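Local coordinates for protein ATP-dependent protease subunit HslV (Trypanosoma brucei brucei, PDB 4HNZ) that forms the proteolytic chamber of the mitochondrial, proteasome-like HslVU complex, where protein substrates unfolded by HslU are cleaved in an ATP-dependent way, at residues N69-A74 / A100-E105; S94-S99 / G119-G124; A132-L137 / R150-I155; A74-A79 / G110-P115. One frame throughout, in Å; residues are numbered along the deposited sequence.

Contact 1: N69-A74 / A100-E105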
loop_
_atom_site.group_PDB
_atom_site.type_symbol
_atom_site.label_atom_id
_atom_site.label_comp_id
_atom_site.label_asym_id
_atom_site.label_seq_id
_atom_site.Cartn_x
_atom_site.Cartn_y
_atom_site.Cartn_z
ATOM N N ASN A 69 45.019 18.756 4.984
ATOM C CA ASN A 69 44.577 19.988 4.303
ATOM C C ASN A 69 43.525 19.776 3.245
ATOM O O ASN A 69 42.958 20.736 2.718
ATOM C CB ASN A 69 45.763 20.727 3.701
ATOM C CG ASN A 69 46.264 21.820 4.604
ATOM O OD1 ASN A 69 46.153 23.009 4.285
ATOM N ND2 ASN A 69 46.776 21.429 5.767
ATOM N N GLN A 70 43.245 18.515 2.941
ATOM C CA GLN A 70 42.425 18.183 1.792
ATOM C C GLN A 70 41.007 17.982 2.305
ATOM O O GLN A 70 40.541 16.860 2.526
ATOM C CB GLN A 70 43.013 16.949 1.101
ATOM C CG GLN A 70 44.517 17.056 0.874
ATOM C CD GLN A 70 45.246 15.830 1.372
ATOM O OE1 GLN A 70 45.294 14.827 0.677
ATOM N NE2 GLN A 70 45.773 15.888 2.615
ATOM N N LEU A 71 40.304 19.096 2.439
ATOM C CA LEU A 71 38.946 19.047 2.924
ATOM C C LEU A 71 38.044 18.242 1.965
ATOM O O LEU A 71 37.180 17.475 2.409
ATOM C CB LEU A 71 38.399 20.464 3.127
ATOM C CG LEU A 71 37.069 20.620 3.869
ATOM C CD1 LEU A 71 37.140 19.972 5.236
ATOM C CD2 LEU A 71 36.724 22.100 3.991
ATOM N N THR A 72 38.196 18.457 0.662
ATOM C CA THR A 72 37.374 17.743 -0.328
ATOM C C THR A 72 37.569 16.242 -0.262
ATOM O O THR A 72 36.589 15.493 -0.352
ATOM C CB THR A 72 37.692 18.227 -1.741
ATOM O OG1 THR A 72 37.417 19.630 -1.793
ATOM C CG2 THR A 72 36.834 17.526 -2.773
ATOM N N ARG A 73 38.810 15.802 -0.094
ATOM C CA ARG A 73 39.053 14.387 -0.003
ATOM C C ARG A 73 38.446 13.796 1.278
ATOM O O ARG A 73 37.891 12.709 1.265
ATOM C CB ARG A 73 40.530 14.076 -0.058
ATOM C CG ARG A 73 40.814 12.677 -0.571
ATOM C CD ARG A 73 41.790 11.944 0.340
ATOM N NE ARG A 73 42.784 11.096 -0.318
ATOM C CZ ARG A 73 43.898 11.559 -0.892
ATOM N NH1 ARG A 73 44.776 10.710 -1.420
ATOM N NH2 ARG A 73 44.111 12.872 -0.986
ATOM N N ALA A 74 38.542 14.521 2.383
ATOM C CA ALA A 74 37.936 14.105 3.628
ATOM C C ALA A 74 36.393 13.909 3.493
ATOM O O ALA A 74 35.831 12.946 3.959
ATOM C CB ALA A 74 38.261 15.105 4.734
ATOM N N ALA A 100 37.745 28.564 4.696
ATOM C CA ALA A 100 37.908 29.810 3.956
ATOM C C ALA A 100 38.010 29.492 2.470
ATOM O O ALA A 100 37.380 30.165 1.659
ATOM C CB ALA A 100 39.121 30.574 4.442
ATOM N N GLU A 101 38.715 28.418 2.135
ATOM C CA GLU A 101 38.898 28.018 0.735
ATOM C C GLU A 101 37.699 27.286 0.121
ATOM O O GLU A 101 37.311 27.597 -0.998
ATOM C CB GLU A 101 40.150 27.123 0.579
ATOM C CG GLU A 101 41.475 27.874 0.564
ATOM C CD GLU A 101 41.665 28.738 1.795
ATOM O OE1 GLU A 101 41.389 28.224 2.913
ATOM O OE2 GLU A 101 42.028 29.943 1.637
ATOM N N GLU A 102 37.138 26.316 0.844
ATOM C CA GLU A 102 36.257 25.309 0.271
ATOM C C GLU A 102 34.956 25.214 1.042
ATOM O O GLU A 102 34.920 25.321 2.263
ATOM C CB GLU A 102 36.929 23.903 0.272
ATOM C CG GLU A 102 38.278 23.765 -0.457
ATOM C CD GLU A 102 39.100 22.523 -0.030
ATOM O OE1 GLU A 102 39.886 22.588 0.956
ATOM O OE2 GLU A 102 39.003 21.462 -0.700
ATOM N N THR A 103 33.877 24.957 0.311
ATOM C CA THR A 103 32.614 24.548 0.884
ATOM C C THR A 103 32.112 23.267 0.214
ATOM O O THR A 103 32.026 23.182 -1.017
ATOM C CB THR A 103 31.527 25.646 0.682
ATOM O OG1 THR A 103 32.003 26.914 1.161
ATOM C CG2 THR A 103 30.299 25.300 1.417
ATOM N N LEU A 104 31.678 22.322 1.028
ATOM C CA LEU A 104 31.066 21.099 0.547
ATOM C C LEU A 104 29.779 20.789 1.262
ATOM O O LEU A 104 29.666 20.905 2.464
ATOM C CB LEU A 104 31.972 19.885 0.783
ATOM C CG LEU A 104 33.240 20.043 0.013
ATOM C CD1 LEU A 104 34.370 20.236 0.984
ATOM C CD2 LEU A 104 33.490 18.833 -0.878
ATOM N N GLU A 105 28.880 20.227 0.499
ATOM C CA GLU A 105 27.685 19.697 1.006
ATOM C C GLU A 105 27.741 18.169 0.830
ATOM O O GLU A 105 28.094 17.644 -0.231
ATOM C CB GLU A 105 26.511 20.322 0.234
ATOM C CG GLU A 105 25.226 19.522 0.248
ATOM C CD GLU A 105 24.147 20.107 -0.696
ATOM O OE1 GLU A 105 24.363 21.235 -1.248
ATOM O OE2 GLU A 105 23.078 19.421 -0.852
HETATM O O HOH W 1 41.091 19.753 -0.732
#
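The carboxylate of Glu-102 turns one face to Leu-71 and is gripped at OE2 by Thr-72, both in the first turn of helix 71-84. Leu-71 CB lies against that face, 3.4 Å from Glu-102 OE1 and 3.8 Å from Glu-102 CD. Thr-72 N is displaced to the same side of the plane and gives Glu-102 OE2 a weak hydrogen bond of 3.4 Å. Closer to the carboxylate plane, and on the same side of it, the hydroxyl of Thr-72 donates to the anti side of OE2, with OG1 to OE2 at 2.7 Å and the donor 24° out of plane. A water displaced slightly toward the opposite face donates a further 2.7 Å bond to Glu-102 OE2. The first torsion of Thr-72, -60°, sets OG1 beside its own backbone N, which lets hydroxyl and amide address one oxygen. Beside this polar patch, toward Leu-104, the contact is apolar. Leu-71 and Leu-104 lie alongside, pointing opposite ways, with Leu-71 CG 4.0 Å from Leu-104 CD1, and Thr-72 CG2 touches Leu-104 CD2 crosswise at 4.1 Å. Leu-71 also packs on Val-97 and on Ile-64 of helix 50-66, so the apolar part belongs to the layer between helices and sheet, while Glu-102 closes its outer border. With Gln-70 at the N-cap, the carboxylate sits by the amides of a helix start. Its negative charge would be expected to suit the positive end of the helix dipole, and the bonds converging on OE2 are consistent with an ionised Glu-102.

Contact 2: S94-S99 / G119-G124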
loop_
_atom_site.group_PDB
_atom_site.type_symbol
_atom_site.label_atom_id
_atom_site.label_comp_id
_atom_site.label_asym_id
_atom_site.label_seq_id
_atom_site.Cartn_x
_atom_site.Cartn_y
_atom_site.Cartn_z
ATOM N N SER A 94 22.165 15.847 6.739
ATOM C CA SER A 94 22.925 16.461 5.679
ATOM C C SER A 94 23.852 17.446 6.330
ATOM O O SER A 94 23.518 17.977 7.381
ATOM C CB SER A 94 21.995 17.199 4.758
ATOM O OG SER A 94 21.277 16.249 4.032
ATOM N N LEU A 95 24.988 17.710 5.700
ATOM C CA LEU A 95 26.075 18.558 6.282
ATOM C C LEU A 95 26.546 19.518 5.290
ATOM O O LEU A 95 26.573 19.201 4.109
ATOM C CB LEU A 95 27.282 17.735 6.660
ATOM C CG LEU A 95 27.033 16.575 7.598
ATOM C CD1 LEU A 95 28.329 15.825 7.800
ATOM C CD2 LEU A 95 26.436 16.995 8.964
ATOM N N ILE A 96 26.835 20.717 5.740
ATOM C CA ILE A 96 27.660 21.635 4.962
ATOM C C ILE A 96 28.911 21.883 5.764
ATOM O O ILE A 96 28.842 22.221 6.954
ATOM C CB ILE A 96 26.970 22.973 4.718
ATOM C CG1 ILE A 96 25.799 22.783 3.778
ATOM C CG2 ILE A 96 27.938 23.933 4.053
ATOM C CD1 ILE A 96 25.021 24.052 3.485
ATOM N N VAL A 97 30.059 21.733 5.098
ATOM C CA VAL A 97 31.364 21.973 5.714
ATOM C C VAL A 97 31.990 23.159 5.013
ATOM O O VAL A 97 32.185 23.096 3.805
ATOM C CB VAL A 97 32.361 20.816 5.486
ATOM C CG1 VAL A 97 33.442 20.813 6.574
ATOM C CG2 VAL A 97 31.677 19.499 5.446
ATOM N N CYS A 98 32.457 24.136 5.789
ATOM C CA CYS A 98 33.189 25.278 5.283
ATOM C C CYS A 98 34.558 25.494 5.847
ATOM O O CYS A 98 34.785 25.393 7.043
ATOM C CB CYS A 98 32.476 26.561 5.677
ATOM S SG CYS A 98 30.982 26.776 4.787
ATOM N N SER A 99 35.465 25.813 4.936
ATOM C CA SER A 99 36.691 26.475 5.275
ATOM C C SER A 99 36.682 27.785 4.506
ATOM O O SER A 99 35.758 28.082 3.741
ATOM C CB SER A 99 37.894 25.636 4.890
ATOM O OG SER A 99 37.975 25.544 3.497
ATOM N N GLY A 119 29.375 30.655 -5.336
ATOM C CA GLY A 119 29.742 30.422 -3.939
ATOM C C GLY A 119 28.627 30.022 -2.987
ATOM O O GLY A 119 28.800 30.042 -1.774
ATOM N N ILE A 120 27.498 29.582 -3.509
ATOM C CA ILE A 120 26.333 29.311 -2.654
ATOM C C ILE A 120 26.006 27.824 -2.544
ATOM O O ILE A 120 25.886 27.122 -3.538
ATOM C CB ILE A 120 25.081 30.049 -3.202
ATOM C CG1 ILE A 120 25.296 31.531 -3.134
ATOM C CG2 ILE A 120 23.804 29.655 -2.436
ATOM C CD1 ILE A 120 24.315 32.289 -4.005
ATOM N N VAL A 121 25.799 27.386 -1.312
ATOM C CA VAL A 121 25.415 26.027 -0.985
ATOM C C VAL A 121 24.401 26.061 0.132
ATOM O O VAL A 121 24.487 26.895 1.005
ATOM C CB VAL A 121 26.634 25.240 -0.418
ATOM C CG1 VAL A 121 26.245 23.833 -0.001
ATOM C CG2 VAL A 121 27.719 25.129 -1.469
ATOM N N ALA A 122 23.446 25.150 0.104
ATOM C CA ALA A 122 22.406 25.132 1.127
ATOM C C ALA A 122 21.755 23.770 1.242
ATOM O O ALA A 122 21.611 23.063 0.250
ATOM C CB ALA A 122 21.334 26.165 0.796
ATOM N N ILE A 123 21.307 23.457 2.454
ATOM C CA ILE A 123 20.603 22.226 2.748
ATOM C C ILE A 123 19.393 22.475 3.668
ATOM O O ILE A 123 19.205 23.569 4.193
ATOM C CB ILE A 123 21.500 21.184 3.428
ATOM C CG1 ILE A 123 22.171 21.740 4.683
ATOM C CG2 ILE A 123 22.552 20.716 2.445
ATOM C CD1 ILE A 123 22.932 20.728 5.513
ATOM N N GLY A 124 18.592 21.401 3.847
ATOM C CA GLY A 124 17.417 21.405 4.701
ATOM C C GLY A 124 16.157 21.629 3.889
ATOM O O GLY A 124 16.218 22.015 2.760
#
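Ile-123 leaves strand 120-123 toward strand 94-98 and reaches into the space between the two strands. Its chi1 of 54° puts CG1 between the backbone N and the carbonyl carbon, the crowded position. From CB the short branch, CG2, reaches Ile-96 CG1 at 4.1 Å. On the long branch, Ile-123 CG1 lies 3.9 Å from Ile-96 CD1. The tip, CD1, ends against backbone: it is 3.4 Å from Ser-94 O and 3.7 Å from Leu-95 N, with Ser-94 CB also at its side. Ile-96 comes the other way, alongside but pointing oppositely, and its CD1 rests on Val-121 CG1 and on the backbone of Ala-122, 3.7 Å from Ala-122 CA. The meeting is wholly of van der Waals type. The two strand segments run at 151°, nearly antiparallel, with axes 7.4 Å apart, yet they belong to different sheets. Ile-3 of strand 3-8 also packs on both isoleucines. Ile-123 is about 6 Å, side chain to side chain, from Thr-1, by analogy with related proteases the probable catalytic nucleophile. Two antiparallel sheets packed face to face in this way form the central sandwich of the Ntn-hydrolase fold of proteasome-type subunits.

Contact 3: A132-L137 / R150-I155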
loop_
_atom_site.group_PDB
_atom_site.type_symbol
_atom_site.label_atom_id
_atom_site.label_comp_id
_atom_site.label_asym_id
_atom_site.label_seq_id
_atom_site.Cartn_x
_atom_site.Cartn_y
_atom_site.Cartn_z
ATOM N N ALA A 132 17.903 30.072 -3.797
ATOM C CA ALA A 132 17.274 30.925 -4.790
ATOM C C ALA A 132 17.356 32.437 -4.419
ATOM O O ALA A 132 17.712 33.284 -5.235
ATOM C CB ALA A 132 15.814 30.516 -5.003
ATOM N N ALA A 133 17.060 32.761 -3.188
ATOM C CA ALA A 133 17.138 34.144 -2.791
ATOM C C ALA A 133 18.589 34.621 -2.826
ATOM O O ALA A 133 18.847 35.743 -3.285
ATOM C CB ALA A 133 16.540 34.342 -1.406
ATOM N N ALA A 134 19.523 33.833 -2.324
ATOM C CA ALA A 134 20.906 34.270 -2.320
ATOM C C ALA A 134 21.428 34.449 -3.725
ATOM O O ALA A 134 22.203 35.362 -4.003
ATOM C CB ALA A 134 21.794 33.274 -1.598
ATOM N N ARG A 135 21.044 33.564 -4.640
ATOM C CA ARG A 135 21.466 33.743 -6.028
ATOM C C ARG A 135 21.001 35.018 -6.651
ATOM O O ARG A 135 21.596 35.507 -7.577
ATOM C CB ARG A 135 21.026 32.546 -6.882
ATOM C CG ARG A 135 21.949 31.362 -6.671
ATOM C CD ARG A 135 21.629 30.207 -7.595
ATOM N NE ARG A 135 22.623 29.170 -7.438
ATOM C CZ ARG A 135 22.470 27.910 -7.847
ATOM N NH1 ARG A 135 21.339 27.500 -8.407
ATOM N NH2 ARG A 135 23.460 27.029 -7.649
ATOM N N ALA A 136 19.862 35.522 -6.190
ATOM C CA ALA A 136 19.296 36.735 -6.763
ATOM C C ALA A 136 20.130 37.920 -6.370
ATOM O O ALA A 136 20.178 38.902 -7.094
ATOM C CB ALA A 136 17.856 36.938 -6.300
ATOM N N LEU A 137 20.777 37.806 -5.217
ATOM C CA LEU A 137 21.551 38.905 -4.677
ATOM C C LEU A 137 23.073 38.791 -4.875
ATOM O O LEU A 137 23.768 39.748 -4.628
ATOM C CB LEU A 137 21.295 39.026 -3.182
ATOM C CG LEU A 137 19.864 39.371 -2.781
ATOM C CD1 LEU A 137 19.693 39.137 -1.303
ATOM C CD2 LEU A 137 19.502 40.782 -3.128
ATOM N N ARG A 150 21.761 36.868 5.316
ATOM C CA ARG A 150 20.678 37.257 6.246
ATOM C C ARG A 150 19.377 37.478 5.552
ATOM O O ARG A 150 18.334 37.072 6.012
ATOM C CB ARG A 150 21.030 38.532 7.006
ATOM C CG ARG A 150 22.054 38.282 8.100
ATOM C CD ARG A 150 22.426 39.551 8.892
ATOM N NE ARG A 150 23.399 39.224 9.939
ATOM C CZ ARG A 150 23.136 38.499 11.040
ATOM N NH1 ARG A 150 24.095 38.265 11.918
ATOM N NH2 ARG A 150 21.917 38.032 11.291
ATOM N N LYS A 151 19.445 38.137 4.416
ATOM C CA LYS A 151 18.262 38.394 3.639
ATOM C C LYS A 151 17.675 37.056 3.132
ATOM O O LYS A 151 16.467 36.857 3.137
ATOM C CB LYS A 151 18.647 39.309 2.478
ATOM C CG LYS A 151 17.875 40.610 2.374
ATOM C CD LYS A 151 16.651 40.441 1.489
ATOM C CE LYS A 151 16.016 41.780 1.126
ATOM N NZ LYS A 151 16.725 42.418 -0.051
ATOM N N ALA A 152 18.547 36.182 2.634
ATOM C CA ALA A 152 18.123 34.934 2.085
ATOM C C ALA A 152 17.511 34.048 3.155
ATOM O O ALA A 152 16.503 33.419 2.911
ATOM C CB ALA A 152 19.251 34.248 1.392
ATOM N N MET A 153 18.057 34.080 4.352
ATOM C CA MET A 153 17.460 33.354 5.465
ATOM C C MET A 153 16.127 33.889 5.898
ATOM O O MET A 153 15.252 33.094 6.291
ATOM C CB MET A 153 18.370 33.346 6.690
ATOM C CG MET A 153 19.651 32.583 6.538
ATOM S SD MET A 153 19.453 30.790 6.418
ATOM C CE MET A 153 19.094 30.365 8.124
ATOM N N ARG A 154 15.958 35.191 5.937
ATOM C CA ARG A 154 14.650 35.752 6.314
ATOM C C ARG A 154 13.612 35.264 5.326
ATOM O O ARG A 154 12.537 34.829 5.713
ATOM C CB ARG A 154 14.638 37.290 6.361
ATOM C CG ARG A 154 13.248 37.940 6.633
ATOM C CD ARG A 154 12.814 37.965 8.124
ATOM N NE ARG A 154 13.856 38.343 9.150
ATOM C CZ ARG A 154 14.597 39.505 9.195
ATOM N NH1 ARG A 154 14.473 40.436 8.237
ATOM N NH2 ARG A 154 15.497 39.759 10.193
ATOM N N ILE A 155 13.959 35.288 4.054
ATOM C CA ILE A 155 13.050 34.861 3.021
ATOM C C ILE A 155 12.769 33.372 3.057
ATOM O O ILE A 155 11.570 32.963 3.023
ATOM C CB ILE A 155 13.562 35.273 1.616
ATOM C CG1 ILE A 155 13.443 36.796 1.507
ATOM C CG2 ILE A 155 12.769 34.592 0.507
ATOM C CD1 ILE A 155 14.256 37.360 0.394
#
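Ala-133 and Ala-152 face each other directly, CB to CB at 3.9 Å, where segments 132-137 and 150-155 come closest. Ala-133 CB also lies 3.9 Å from Ala-152 CA, so this methyl rests on the partner's backbone. The methyl of Ala-152 in turn lies against the backbone of the other helix, 3.7 Å from Ala-134 N, while Ala-134 CB flanks it at 4.0 Å. With alanine methyls at the point of closest approach, the segment axes come to 8.4 Å, and their N-to-C directions make an angle of 146°. The pair is an antiparallel helical hairpin and forms one outer helical layer of the αββα Ntn-hydrolase fold: Ala-134 packs down on Ile-120, and Ala-152 on Leu-4, both on the sheet beneath. Larger side chains continue the seam along the helices, before and after the alanines. Leu-137 and Lys-151 cross at about a right angle, Leu-137 CD1 touching Lys-151 CB at 3.9 Å; the aliphatic root of the lysine does the packing. Its chain is bent at chi2 (-91°), which places CD, and again at chi4; NZ bonds to Ala-136 O of a neighbouring subunit. At the far end, Ile-155 brings CD1 to 4.2 Å from Ala-133 CB. Ile-155 also packs on Arg-135 of that neighbouring subunit. Two residues further along the same helix comes Thr-157, which with Asp-160 and Ser-163 makes up the magnesium site.

Contact 4: A74-A79 / G110-P115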
loop_
_atom_site.group_PDB
_atom_site.type_symbol
_atom_site.label_atom_id
_atom_site.label_comp_id
_atom_site.label_asym_id
_atom_site.label_seq_id
_atom_site.Cartn_x
_atom_site.Cartn_y
_atom_site.Cartn_z
ATOM N N ALA A 74 38.542 14.521 2.383
ATOM C CA ALA A 74 37.936 14.105 3.628
ATOM C C ALA A 74 36.393 13.909 3.493
ATOM O O ALA A 74 35.831 12.946 3.959
ATOM C CB ALA A 74 38.261 15.105 4.734
ATOM N N ALA A 75 35.754 14.872 2.867
ATOM C CA ALA A 75 34.350 14.813 2.624
ATOM C C ALA A 75 33.990 13.576 1.805
ATOM O O ALA A 75 33.072 12.861 2.163
ATOM C CB ALA A 75 33.871 16.087 1.924
ATOM N N VAL A 76 34.691 13.349 0.705
ATOM C CA VAL A 76 34.425 12.212 -0.126
ATOM C C VAL A 76 34.663 10.924 0.640
ATOM O O VAL A 76 33.863 9.993 0.530
ATOM C CB VAL A 76 35.273 12.244 -1.392
ATOM C CG1 VAL A 76 35.147 10.937 -2.154
ATOM C CG2 VAL A 76 34.797 13.377 -2.264
ATOM N N GLU A 77 35.712 10.860 1.442
ATOM C CA GLU A 77 35.954 9.626 2.229
ATOM C C GLU A 77 34.852 9.419 3.242
ATOM O O GLU A 77 34.426 8.293 3.479
ATOM C CB GLU A 77 37.278 9.672 2.942
ATOM C CG GLU A 77 38.467 9.593 1.997
ATOM C CD GLU A 77 38.526 8.289 1.223
ATOM O OE1 GLU A 77 38.137 7.218 1.750
ATOM O OE2 GLU A 77 38.936 8.353 0.049
ATOM N N LEU A 78 34.387 10.509 3.832
ATOM C CA LEU A 78 33.259 10.426 4.751
ATOM C C LEU A 78 32.013 9.870 4.046
ATOM O O LEU A 78 31.392 8.952 4.521
ATOM C CB LEU A 78 32.907 11.779 5.331
ATOM C CG LEU A 78 31.615 11.656 6.138
ATOM C CD1 LEU A 78 31.862 11.043 7.484
ATOM C CD2 LEU A 78 30.941 13.004 6.299
ATOM N N ALA A 79 31.691 10.435 2.894
ATOM C CA ALA A 79 30.521 10.015 2.180
ATOM C C ALA A 79 30.603 8.546 1.813
ATOM O O ALA A 79 29.612 7.831 1.950
ATOM C CB ALA A 79 30.310 10.874 0.952
ATOM N N GLY A 110 24.739 10.215 -0.661
ATOM C CA GLY A 110 26.132 10.072 -1.087
ATOM C C GLY A 110 26.591 11.132 -2.056
ATOM O O GLY A 110 27.633 11.003 -2.659
ATOM N N ASN A 111 25.787 12.185 -2.227
ATOM C CA ASN A 111 26.228 13.329 -3.026
ATOM C C ASN A 111 27.225 14.179 -2.235
ATOM O O ASN A 111 27.092 14.360 -1.050
ATOM C CB ASN A 111 25.058 14.208 -3.439
ATOM C CG ASN A 111 23.977 13.453 -4.234
ATOM O OD1 ASN A 111 24.223 12.973 -5.343
ATOM N ND2 ASN A 111 22.768 13.400 -3.689
ATOM N N VAL A 112 28.230 14.662 -2.936
ATOM C CA VAL A 112 29.164 15.613 -2.420
ATOM C C VAL A 112 29.105 16.749 -3.409
ATOM O O VAL A 112 29.519 16.621 -4.491
ATOM C CB VAL A 112 30.552 15.021 -2.336
ATOM C CG1 VAL A 112 31.558 16.034 -1.820
ATOM C CG2 VAL A 112 30.558 13.796 -1.427
ATOM N N ILE A 113 28.585 17.882 -2.986
ATOM C CA ILE A 113 28.283 18.957 -3.872
ATOM C C ILE A 113 29.093 20.149 -3.440
ATOM O O ILE A 113 29.073 20.529 -2.276
ATOM C CB ILE A 113 26.792 19.271 -3.773
ATOM C CG1 ILE A 113 26.024 18.184 -4.546
ATOM C CG2 ILE A 113 26.456 20.665 -4.290
ATOM C CD1 ILE A 113 24.676 17.877 -3.932
ATOM N N THR A 114 29.847 20.701 -4.385
ATOM C CA THR A 114 30.526 21.961 -4.230
ATOM C C THR A 114 29.719 23.018 -4.978
ATOM O O THR A 114 28.965 22.694 -5.911
ATOM C CB THR A 114 31.925 21.905 -4.863
ATOM O OG1 THR A 114 31.774 21.529 -6.220
ATOM C CG2 THR A 114 32.806 20.836 -4.130
ATOM N N PRO A 115 29.865 24.283 -4.575
ATOM C CA PRO A 115 29.042 25.341 -5.209
ATOM C C PRO A 115 29.440 25.612 -6.632
ATOM O O PRO A 115 30.503 25.216 -7.078
ATOM C CB PRO A 115 29.359 26.578 -4.349
ATOM C CG PRO A 115 30.675 26.291 -3.738
ATOM C CD PRO A 115 30.758 24.811 -3.544
#
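Helix 74-79 passes over the short strand 112-113 and the turn before it, with CA atoms 6.7 Å apart at Val-76 and Val-112 and closing to 5.5 Å at Ala-79 and Gly-110. Val-112 carries most of the contact, its CB pointing at the helix. With CG1 anti to the backbone N (chi1 179°) and CG2 anti to the carbonyl carbon, the two methyls meet different turns. Val-112 CG2 takes the nearer partner, Ala-79 CB, at 3.8 Å. Val-112 CG1 leans to the preceding turn, where it has Val-76 CG2 at 4.2 Å and, more loosely, Ala-75 CB at 4.4 Å. Ala-75 and Ala-79, one turn apart, offer their methyls from the same helix face, with Val-76 beside them. Strand 112-113 is the outermost of its five-stranded antiparallel sheet within the chain, so helix 71-84 covers the sheet out to this edge, as part of a helical layer of the αββα Ntn-hydrolase fold; Leu-104 on the adjoining strand packs beside Val-112 and under Ala-75. At the turn, Gly-110 has phi 94° and psi 12°, backbone angles at which a side chain would collide with the preceding carbonyl. Here Gly-110 O comes to 4.5 Å from Ala-79 CB. A second subunit is joined to Gly-110 by backbone hydrogen bonds and packs its Ala-51 on Ala-79.

In the fold
From the N terminus, contacts 1 and 4 open in turn on helix 71-84, sharing Ala-74, and contact 2 opens on strand 93-98. They close in the same order: contact 1 on strand 103-107, contact 4 on strand 112-113 and contact 2 on strand 120-123. The three loops therefore cross one another. Contacts 1 and 4 fasten one helical layer to the sheet of strands 93-98, 103-107 and 112-113, whereas contact 2 joins that sheet to the other. Contact 3 follows in series, closing helix against helix; strand 120-123 leads into helix 127-137 and packs on it, linking it to contact 2. Contacts 3 and 4 lie on opposite sides of the chain's centre, about 24 Å apart between centres.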